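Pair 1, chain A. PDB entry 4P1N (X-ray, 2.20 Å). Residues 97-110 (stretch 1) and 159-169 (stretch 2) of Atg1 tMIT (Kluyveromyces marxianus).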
# COMPACT_ATOMS: atom_id res chain seq x y z
N GLU A 97 21.56 -23.71 -5.77
CA GLU A 97 20.18 -23.33 -5.97
C GLU A 97 19.86 -22.13 -5.09
O GLU A 97 19.20 -21.18 -5.54
CB GLU A 97 19.25 -24.51 -5.65
CG GLU A 97 18.00 -24.56 -6.52
CD GLU A 97 17.23 -25.86 -6.39
OE1 GLU A 97 17.85 -26.93 -6.17
OE2 GLU A 97 15.99 -25.82 -6.52
N LEU A 98 20.35 -22.18 -3.85
CA LEU A 98 20.18 -21.08 -2.92
C LEU A 98 20.77 -19.79 -3.47
O LEU A 98 20.11 -18.74 -3.46
CB LEU A 98 20.81 -21.39 -1.56
CG LEU A 98 20.34 -20.44 -0.45
CD1 LEU A 98 18.88 -20.72 -0.09
CD2 LEU A 98 21.21 -20.54 0.79
N LYS A 99 22.01 -19.85 -3.94
CA LYS A 99 22.63 -18.65 -4.50
C LYS A 99 21.81 -18.09 -5.68
O LYS A 99 21.69 -16.88 -5.84
CB LYS A 99 24.05 -18.91 -4.97
CG LYS A 99 25.02 -17.89 -4.41
CD LYS A 99 26.24 -17.72 -5.30
CE LYS A 99 25.99 -16.64 -6.34
NZ LYS A 99 27.28 -16.03 -6.77
N LYS A 100 21.25 -18.98 -6.49
CA LYS A 100 20.44 -18.57 -7.63
C LYS A 100 19.14 -17.87 -7.17
O LYS A 100 18.79 -16.81 -7.68
CB LYS A 100 20.12 -19.79 -8.51
CG LYS A 100 19.81 -19.40 -9.94
CD LYS A 100 19.09 -20.49 -10.71
CE LYS A 100 19.00 -20.14 -12.19
NZ LYS A 100 17.69 -20.49 -12.80
N LEU A 101 18.46 -18.47 -6.21
CA LEU A 101 17.27 -17.90 -5.65
C LEU A 101 17.52 -16.55 -4.98
O LEU A 101 16.71 -15.64 -5.10
CB LEU A 101 16.63 -18.85 -4.64
CG LEU A 101 15.90 -20.07 -5.22
CD1 LEU A 101 15.53 -21.03 -4.09
CD2 LEU A 101 14.67 -19.67 -5.99
N CYS A 102 18.63 -16.44 -4.26
CA CYS A 102 18.98 -15.22 -3.55
C CYS A 102 19.23 -14.07 -4.54
O CYS A 102 18.67 -12.95 -4.37
CB CYS A 102 20.20 -15.43 -2.64
SG CYS A 102 19.83 -16.33 -1.11
N MET A 103 20.03 -14.35 -5.58
CA MET A 103 20.25 -13.37 -6.63
C MET A 103 18.95 -12.96 -7.32
O MET A 103 18.74 -11.79 -7.53
CB MET A 103 21.23 -13.87 -7.69
CG MET A 103 22.54 -13.12 -7.68
SD MET A 103 22.35 -11.40 -8.17
CE MET A 103 23.59 -11.27 -9.47
N GLU A 104 18.15 -13.93 -7.72
CA GLU A 104 16.90 -13.71 -8.42
C GLU A 104 15.97 -12.84 -7.59
O GLU A 104 15.46 -11.84 -8.07
CB GLU A 104 16.22 -15.02 -8.78
CG GLU A 104 16.83 -15.70 -10.00
CD GLU A 104 16.31 -17.12 -10.26
OE1 GLU A 104 16.61 -17.66 -11.36
OE2 GLU A 104 15.62 -17.71 -9.40
N SER A 105 15.82 -13.19 -6.32
CA SER A 105 14.99 -12.43 -5.41
C SER A 105 15.51 -11.00 -5.25
O SER A 105 14.76 -10.03 -5.37
CB SER A 105 14.84 -13.16 -4.06
OG SER A 105 13.71 -12.65 -3.35
N LEU A 106 16.80 -10.84 -5.05
CA LEU A 106 17.39 -9.53 -4.89
C LEU A 106 17.10 -8.64 -6.07
O LEU A 106 16.70 -7.51 -5.89
CB LEU A 106 18.91 -9.62 -4.78
CG LEU A 106 19.66 -8.63 -3.91
CD1 LEU A 106 21.14 -8.66 -4.31
CD2 LEU A 106 19.14 -7.20 -3.85
N LEU A 107 17.41 -9.14 -7.26
CA LEU A 107 17.19 -8.39 -8.48
C LEU A 107 15.73 -7.94 -8.65
O LEU A 107 15.47 -6.81 -9.09
CB LEU A 107 17.64 -9.23 -9.71
CG LEU A 107 19.14 -9.56 -9.79
CD1 LEU A 107 19.43 -10.30 -11.08
CD2 LEU A 107 19.98 -8.30 -9.68
N LEU A 108 14.80 -8.82 -8.30
CA LEU A 108 13.36 -8.49 -8.34
C LEU A 108 12.99 -7.47 -7.29
O LEU A 108 12.14 -6.61 -7.54
CB LEU A 108 12.52 -9.77 -8.17
CG LEU A 108 12.71 -10.74 -9.34
CD1 LEU A 108 12.06 -12.07 -9.06
CD2 LEU A 108 12.20 -10.13 -10.66
N TYR A 109 13.60 -7.52 -6.11
CA TYR A 109 13.36 -6.47 -5.15
C TYR A 109 13.95 -5.15 -5.68
O TYR A 109 13.37 -4.10 -5.43
CB TYR A 109 13.92 -6.78 -3.74
CG TYR A 109 13.08 -7.70 -2.96
CD1 TYR A 109 11.73 -7.39 -2.68
CD2 TYR A 109 13.55 -8.94 -2.59
CE1 TYR A 109 10.92 -8.28 -1.99
CE2 TYR A 109 12.73 -9.85 -1.91
CZ TYR A 109 11.41 -9.52 -1.64
OH TYR A 109 10.65 -10.41 -0.95
N LEU A 110 15.09 -5.18 -6.35
CA LEU A 110 15.68 -3.92 -6.83
C LEU A 110 14.83 -3.32 -7.94
O LEU A 110 14.70 -2.13 -8.03
CB LEU A 110 17.12 -4.07 -7.32
CG LEU A 110 18.17 -4.49 -6.29
CD1 LEU A 110 19.50 -4.67 -7.01
CD2 LEU A 110 18.41 -3.46 -5.20
N PHE A 159 19.19 -7.47 3.29
CA PHE A 159 19.37 -8.79 3.84
C PHE A 159 19.98 -9.68 2.77
O PHE A 159 21.05 -10.24 2.98
CB PHE A 159 18.06 -9.32 4.39
CG PHE A 159 18.07 -10.79 4.68
CD1 PHE A 159 18.76 -11.29 5.77
CD2 PHE A 159 17.33 -11.67 3.88
CE1 PHE A 159 18.75 -12.65 6.04
CE2 PHE A 159 17.32 -13.02 4.15
CZ PHE A 159 18.02 -13.52 5.23
N LEU A 160 19.35 -9.74 1.59
CA LEU A 160 19.84 -10.61 0.51
C LEU A 160 21.24 -10.27 0.01
O LEU A 160 22.01 -11.17 -0.37
CB LEU A 160 18.87 -10.65 -0.67
CG LEU A 160 17.51 -11.35 -0.44
CD1 LEU A 160 16.48 -10.90 -1.46
CD2 LEU A 160 17.64 -12.86 -0.48
N ARG A 161 21.59 -8.98 -0.00
CA ARG A 161 22.91 -8.57 -0.49
C ARG A 161 23.97 -9.08 0.45
O ARG A 161 25.08 -9.43 0.01
CB ARG A 161 23.04 -7.04 -0.61
N LEU A 162 23.61 -9.13 1.73
CA LEU A 162 24.52 -9.52 2.80
C LEU A 162 24.65 -11.03 2.82
O LEU A 162 25.74 -11.57 2.98
CB LEU A 162 24.00 -9.01 4.15
CG LEU A 162 25.03 -8.85 5.26
CD1 LEU A 162 24.61 -7.71 6.18
CD2 LEU A 162 25.22 -10.14 6.04
N LYS A 163 23.53 -11.71 2.63
CA LYS A 163 23.56 -13.16 2.48
C LYS A 163 24.45 -13.52 1.28
O LYS A 163 25.28 -14.43 1.37
CB LYS A 163 22.15 -13.72 2.32
CG LYS A 163 22.12 -15.23 2.24
CD LYS A 163 20.83 -15.83 2.79
CE LYS A 163 21.12 -17.15 3.52
NZ LYS A 163 19.92 -17.70 4.20
N LEU A 164 24.33 -12.77 0.19
CA LEU A 164 25.13 -13.08 -1.01
C LEU A 164 26.65 -12.91 -0.81
O LEU A 164 27.42 -13.77 -1.26
CB LEU A 164 24.64 -12.32 -2.24
CG LEU A 164 23.91 -13.16 -3.32
CD1 LEU A 164 23.43 -14.54 -2.88
CD2 LEU A 164 22.76 -12.37 -3.88
N HIS A 165 27.07 -11.84 -0.14
CA HIS A 165 28.47 -11.67 0.29
C HIS A 165 28.99 -12.85 1.09
O HIS A 165 30.14 -13.29 0.92
CB HIS A 165 28.62 -10.43 1.16
CG HIS A 165 29.05 -9.22 0.40
ND1 HIS A 165 28.28 -8.08 0.32
CD2 HIS A 165 30.18 -8.96 -0.30
CE1 HIS A 165 28.92 -7.18 -0.41
NE2 HIS A 165 30.07 -7.69 -0.79
N THR A 166 28.16 -13.33 2.02
CA THR A 166 28.48 -14.49 2.83
C THR A 166 28.77 -15.74 1.97
O THR A 166 29.82 -16.39 2.11
CB THR A 166 27.36 -14.76 3.86
OG1 THR A 166 27.50 -13.82 4.93
CG2 THR A 166 27.40 -16.19 4.41
N LEU A 167 27.84 -16.03 1.06
CA LEU A 167 27.91 -17.21 0.20
C LEU A 167 29.07 -17.15 -0.80
O LEU A 167 29.70 -18.17 -1.07
CB LEU A 167 26.58 -17.39 -0.55
CG LEU A 167 25.36 -17.88 0.25
CD1 LEU A 167 24.06 -17.42 -0.39
CD2 LEU A 167 25.35 -19.39 0.43
N ASN A 168 29.33 -15.98 -1.37
CA ASN A 168 30.43 -15.82 -2.32
C ASN A 168 31.81 -15.92 -1.63
O ASN A 168 32.83 -16.13 -2.29
CB ASN A 168 30.30 -14.49 -3.09
CG ASN A 168 29.19 -14.51 -4.15
OD1 ASN A 168 28.84 -15.56 -4.71
ND2 ASN A 168 28.64 -13.33 -4.45
N GLN A 169 31.82 -15.78 -0.30
CA GLN A 169 33.01 -15.98 0.53
C GLN A 169 33.13 -17.39 1.13
O GLN A 169 34.25 -17.89 1.33
CB GLN A 169 33.01 -14.98 1.70
CG GLN A 169 33.60 -13.62 1.36
CD GLN A 169 33.64 -12.69 2.56
OE1 GLN A 169 32.63 -12.54 3.26
NE2 GLN A 169 34.79 -12.05 2.81

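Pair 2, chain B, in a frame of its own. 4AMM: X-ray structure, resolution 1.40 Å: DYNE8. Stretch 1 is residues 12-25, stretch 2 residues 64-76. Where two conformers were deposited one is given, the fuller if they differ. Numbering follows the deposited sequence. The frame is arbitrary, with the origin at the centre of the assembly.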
# COMPACT_ATOMS: atom_id res chain seq x y z
N ASP B 12 11.36 -10.76 27.45
CA ASP B 12 12.38 -9.74 27.27
C ASP B 12 13.40 -10.25 26.26
O ASP B 12 13.30 -11.38 25.80
CB ASP B 12 13.06 -9.33 28.62
CG ASP B 12 13.60 -10.50 29.40
OD1 ASP B 12 14.15 -11.50 28.87
OD2 ASP B 12 13.48 -10.37 30.64
N ALA B 13 14.41 -9.42 25.99
CA ALA B 13 15.40 -9.81 24.97
C ALA B 13 16.19 -11.06 25.30
O ALA B 13 16.47 -11.88 24.43
CB ALA B 13 16.39 -8.68 24.70
N ALA B 14 16.67 -11.17 26.54
CA ALA B 14 17.38 -12.40 26.91
C ALA B 14 16.59 -13.67 26.71
O ALA B 14 17.09 -14.65 26.20
CB ALA B 14 17.83 -12.29 28.42
N ALA B 15 15.32 -13.65 27.11
CA ALA B 15 14.46 -14.80 27.01
C ALA B 15 14.14 -15.07 25.51
O ALA B 15 13.99 -16.24 25.13
CB ALA B 15 13.14 -14.56 27.82
N LEU B 16 14.01 -13.98 24.73
CA LEU B 16 13.75 -14.21 23.29
C LEU B 16 14.96 -14.82 22.65
O LEU B 16 14.79 -15.75 21.84
CB LEU B 16 13.35 -12.88 22.64
CG LEU B 16 12.95 -13.01 21.13
CD1 LEU B 16 11.76 -14.01 20.98
CD2 LEU B 16 12.74 -11.62 20.59
N THR B 17 16.17 -14.37 23.02
CA THR B 17 17.39 -15.03 22.47
C THR B 17 17.36 -16.57 22.74
O THR B 17 17.59 -17.41 21.87
CB THR B 17 18.65 -14.43 23.08
OG1 THR B 17 18.83 -13.09 22.62
CG2 THR B 17 19.93 -15.25 22.67
N GLY B 18 17.06 -16.94 23.96
CA GLY B 18 16.98 -18.36 24.31
C GLY B 18 15.95 -19.14 23.52
O GLY B 18 16.25 -20.21 22.93
N LEU B 19 14.73 -18.57 23.37
CA LEU B 19 13.73 -19.21 22.59
C LEU B 19 14.11 -19.36 21.10
O LEU B 19 13.93 -20.43 20.50
CB LEU B 19 12.43 -18.41 22.74
CG LEU B 19 11.31 -18.92 21.85
CD1 LEU B 19 10.95 -20.35 22.11
CD2 LEU B 19 10.07 -18.00 22.06
N LEU B 20 14.59 -18.25 20.54
CA LEU B 20 14.98 -18.30 19.15
C LEU B 20 16.10 -19.33 18.87
O LEU B 20 16.13 -19.97 17.84
CB LEU B 20 15.38 -16.93 18.62
CG LEU B 20 14.24 -15.89 18.61
CD1 LEU B 20 14.74 -14.61 17.96
CD2 LEU B 20 12.97 -16.36 17.91
N THR B 21 17.02 -19.44 19.80
CA THR B 21 18.09 -20.45 19.69
C THR B 21 17.48 -21.85 19.64
O THR B 21 17.85 -22.71 18.85
CB THR B 21 19.06 -20.29 20.89
OG1 THR B 21 19.68 -19.02 20.79
CG2 THR B 21 20.12 -21.38 20.89
N ARG B 22 16.48 -22.10 20.49
CA ARG B 22 15.87 -23.42 20.50
C ARG B 22 15.00 -23.66 19.28
O ARG B 22 14.97 -24.75 18.71
CB ARG B 22 15.07 -23.58 21.79
CG ARG B 22 16.06 -23.72 22.97
CD ARG B 22 15.30 -23.96 24.24
NE ARG B 22 16.20 -23.99 25.39
CZ ARG B 22 16.77 -25.10 25.85
NH1 ARG B 22 16.56 -26.27 25.26
NH2 ARG B 22 17.56 -25.05 26.90
N VAL B 23 14.26 -22.64 18.83
CA VAL B 23 13.51 -22.84 17.61
C VAL B 23 14.45 -23.10 16.42
O VAL B 23 14.11 -23.90 15.56
CB VAL B 23 12.65 -21.58 17.32
CG1 VAL B 23 11.93 -21.75 16.01
CG2 VAL B 23 11.65 -21.36 18.46
N ARG B 24 15.61 -22.41 16.38
CA ARG B 24 16.59 -22.64 15.31
C ARG B 24 17.07 -24.08 15.29
O ARG B 24 17.11 -24.71 14.22
CB ARG B 24 17.76 -21.70 15.40
CG ARG B 24 18.73 -21.84 14.20
CD ARG B 24 20.16 -21.45 14.61
NE ARG B 24 21.01 -21.28 13.42
CZ ARG B 24 21.67 -22.25 12.77
NH1 ARG B 24 21.62 -23.51 13.16
NH2 ARG B 24 22.39 -21.92 11.69
N ALA B 25 17.37 -24.62 16.47
CA ALA B 25 17.74 -26.03 16.60
C ALA B 25 16.64 -26.96 16.07
O ALA B 25 16.93 -27.85 15.28
CB ALA B 25 18.04 -26.32 18.05
N LEU B 64 13.59 -20.35 7.43
CA LEU B 64 13.40 -20.06 8.87
C LEU B 64 14.74 -19.98 9.61
O LEU B 64 14.98 -19.05 10.37
CB LEU B 64 12.42 -21.03 9.51
CG LEU B 64 12.24 -20.83 11.03
CD1 LEU B 64 11.69 -19.38 11.32
CD2 LEU B 64 11.25 -21.88 11.55
N VAL B 65 15.64 -20.95 9.38
CA VAL B 65 16.98 -20.92 10.05
C VAL B 65 17.69 -19.64 9.71
O VAL B 65 18.26 -18.99 10.62
CB VAL B 65 17.83 -22.15 9.61
CG1 VAL B 65 19.26 -22.04 10.11
CG2 VAL B 65 17.20 -23.30 10.12
N ALA B 66 17.65 -19.23 8.42
CA ALA B 66 18.28 -17.98 8.00
C ALA B 66 17.68 -16.77 8.74
O ALA B 66 18.44 -15.91 9.23
CB ALA B 66 18.14 -17.75 6.47
N ALA B 67 16.34 -16.69 8.78
CA ALA B 67 15.73 -15.60 9.57
C ALA B 67 16.07 -15.57 11.08
O ALA B 67 16.29 -14.49 11.61
CB ALA B 67 14.19 -15.63 9.39
N LEU B 68 16.09 -16.76 11.69
CA LEU B 68 16.52 -16.85 13.06
C LEU B 68 17.98 -16.36 13.26
O LEU B 68 18.26 -15.68 14.23
CB LEU B 68 16.27 -18.25 13.62
CG LEU B 68 14.77 -18.62 13.69
CD1 LEU B 68 14.59 -20.09 13.86
CD2 LEU B 68 14.04 -17.91 14.85
N ASP B 69 18.86 -16.78 12.35
CA ASP B 69 20.24 -16.36 12.41
C ASP B 69 20.34 -14.86 12.40
O ASP B 69 21.09 -14.28 13.20
CB ASP B 69 21.07 -17.00 11.28
CG ASP B 69 21.38 -18.43 11.53
OD1 ASP B 69 21.33 -18.86 12.68
OD2 ASP B 69 21.67 -19.16 10.55
N ARG B 70 19.60 -14.19 11.51
CA ARG B 70 19.60 -12.75 11.49
C ARG B 70 19.07 -12.12 12.76
O ARG B 70 19.63 -11.18 13.27
CB ARG B 70 18.82 -12.22 10.28
CG ARG B 70 19.55 -12.40 8.95
CD ARG B 70 18.73 -11.56 7.93
NE ARG B 70 18.74 -10.10 8.13
CZ ARG B 70 18.00 -9.25 7.35
NH1 ARG B 70 17.16 -9.75 6.48
NH2 ARG B 70 18.01 -7.95 7.51
N ALA B 71 17.95 -12.67 13.28
CA ALA B 71 17.40 -12.13 14.49
C ALA B 71 18.37 -12.30 15.66
O ALA B 71 18.55 -11.34 16.42
CB ALA B 71 16.07 -12.81 14.78
N LEU B 72 18.93 -13.50 15.77
CA LEU B 72 19.89 -13.76 16.86
C LEU B 72 21.12 -12.88 16.75
O LEU B 72 21.57 -12.33 17.76
CB LEU B 72 20.34 -15.23 16.88
CG LEU B 72 19.26 -16.21 17.36
CD1 LEU B 72 19.39 -17.65 16.97
CD2 LEU B 72 19.09 -16.10 18.90
N GLY B 73 21.60 -12.64 15.55
CA GLY B 73 22.76 -11.78 15.40
C GLY B 73 22.44 -10.38 15.85
O GLY B 73 23.25 -9.72 16.51
N HIS B 74 21.23 -9.89 15.47
CA HIS B 74 20.76 -8.60 15.86
C HIS B 74 20.68 -8.47 17.38
O HIS B 74 21.19 -7.47 17.96
CB HIS B 74 19.36 -8.33 15.24
CG HIS B 74 18.85 -6.92 15.42
ND1 HIS B 74 17.83 -6.54 16.29
CD2 HIS B 74 19.19 -5.80 14.75
CE1 HIS B 74 17.61 -5.24 16.18
NE2 HIS B 74 18.43 -4.77 15.26
N LEU B 75 20.04 -9.45 18.04
CA LEU B 75 19.90 -9.38 19.50
C LEU B 75 21.34 -9.44 20.11
O LEU B 75 21.57 -8.80 21.14
CB LEU B 75 19.05 -10.54 20.00
CG LEU B 75 17.57 -10.52 19.59
CD1 LEU B 75 16.91 -11.84 19.95
CD2 LEU B 75 16.89 -9.37 20.31
N ALA B 76 22.25 -10.22 19.51
CA ALA B 76 23.61 -10.41 20.12
C ALA B 76 24.38 -9.08 20.09
O ALA B 76 25.24 -8.83 20.93
CB ALA B 76 24.39 -11.45 19.37
O HOH W 1 21.25 -13.42 20.39

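The sharpest difference lies where A:Leu106 of pair 1 superposes on B:Arg24 of pair 2, and A:Arg161 on B:Asp69. In pair 2 this corner is ionic: B:Arg24 NE donates to B:Asp69 OD1 at 2.6 Å, nearly straight at 172°, and B:Arg24 NH2 donates to B:Asp69 OD2 at 3.1 Å, a two-pronged salt bridge in which the carboxylate meets the edge of the guanidinium. B:Val65 lies over one face of that group, its CG1 3.5 Å from B:Arg24 NH2. In pair 1 the contacts that A:Leu106 makes here are apolar. A:Leu106 CG packs 3.9 Å from A:Leu160 CB, and A:Leu106 CD1 lies 4.1 Å from A:Leu164 CD2; A:Arg161 is not modelled beyond CB, so its charged end cannot be placed.

The scaffold beneath is the same. Two near-antiparallel helices approach to 9.5 Å in both pairs, at 149° in pair 1 and 157° in pair 2, and fourteen central residues superpose to 0.3 Å. The second helix supplies the constant part: A:Leu160, A:Leu164 and A:Leu167 match B:Leu68, B:Leu72 and B:Leu75, with side-chain centres within 0.6 Å and every one in the m,t rotamer except A:Leu164, whose chi angles fall between wells.

What varies is the surface these leucines meet. At the centre, A:Cys102 matches B:Leu20. B:Leu20 is long enough to act as a knob itself, sitting among B:Leu68, B:Ala71, B:Leu72 and B:Leu75, with its CD2 3.6 Å from B:Leu68 CD2 and its CD1 3.9 Å from B:Ala71 CB. In pair 1 a knob comes instead from the second helix: A:Leu164 sits among A:Lys99, A:Cys102, A:Met103 and A:Leu106, its CD1 3.4 Å from A:Cys102 CB. Opposite the central position, small B:Ala71 accompanies the large B:Leu20, whereas the matching A:Lys163 lays its aliphatic chain beside the smaller cysteine, CD 4.1 Å from A:Cys102 SG.

Polar fastening also moves along the interface. A:Lys99 matches B:Thr17. The lysine packs its CG 4.0 Å from A:Leu164 CD1, then reaches on to donate from NZ to A:Asn168 OD1 at 2.6 Å. In pair 2 a water takes part instead: it donates to B:Leu72 O at 2.9 Å and makes a weak hydrogen bond of 3.3 Å with B:Thr17 OG1. The rule is a fixed leucine ladder, with bulk and charge redistributed around it.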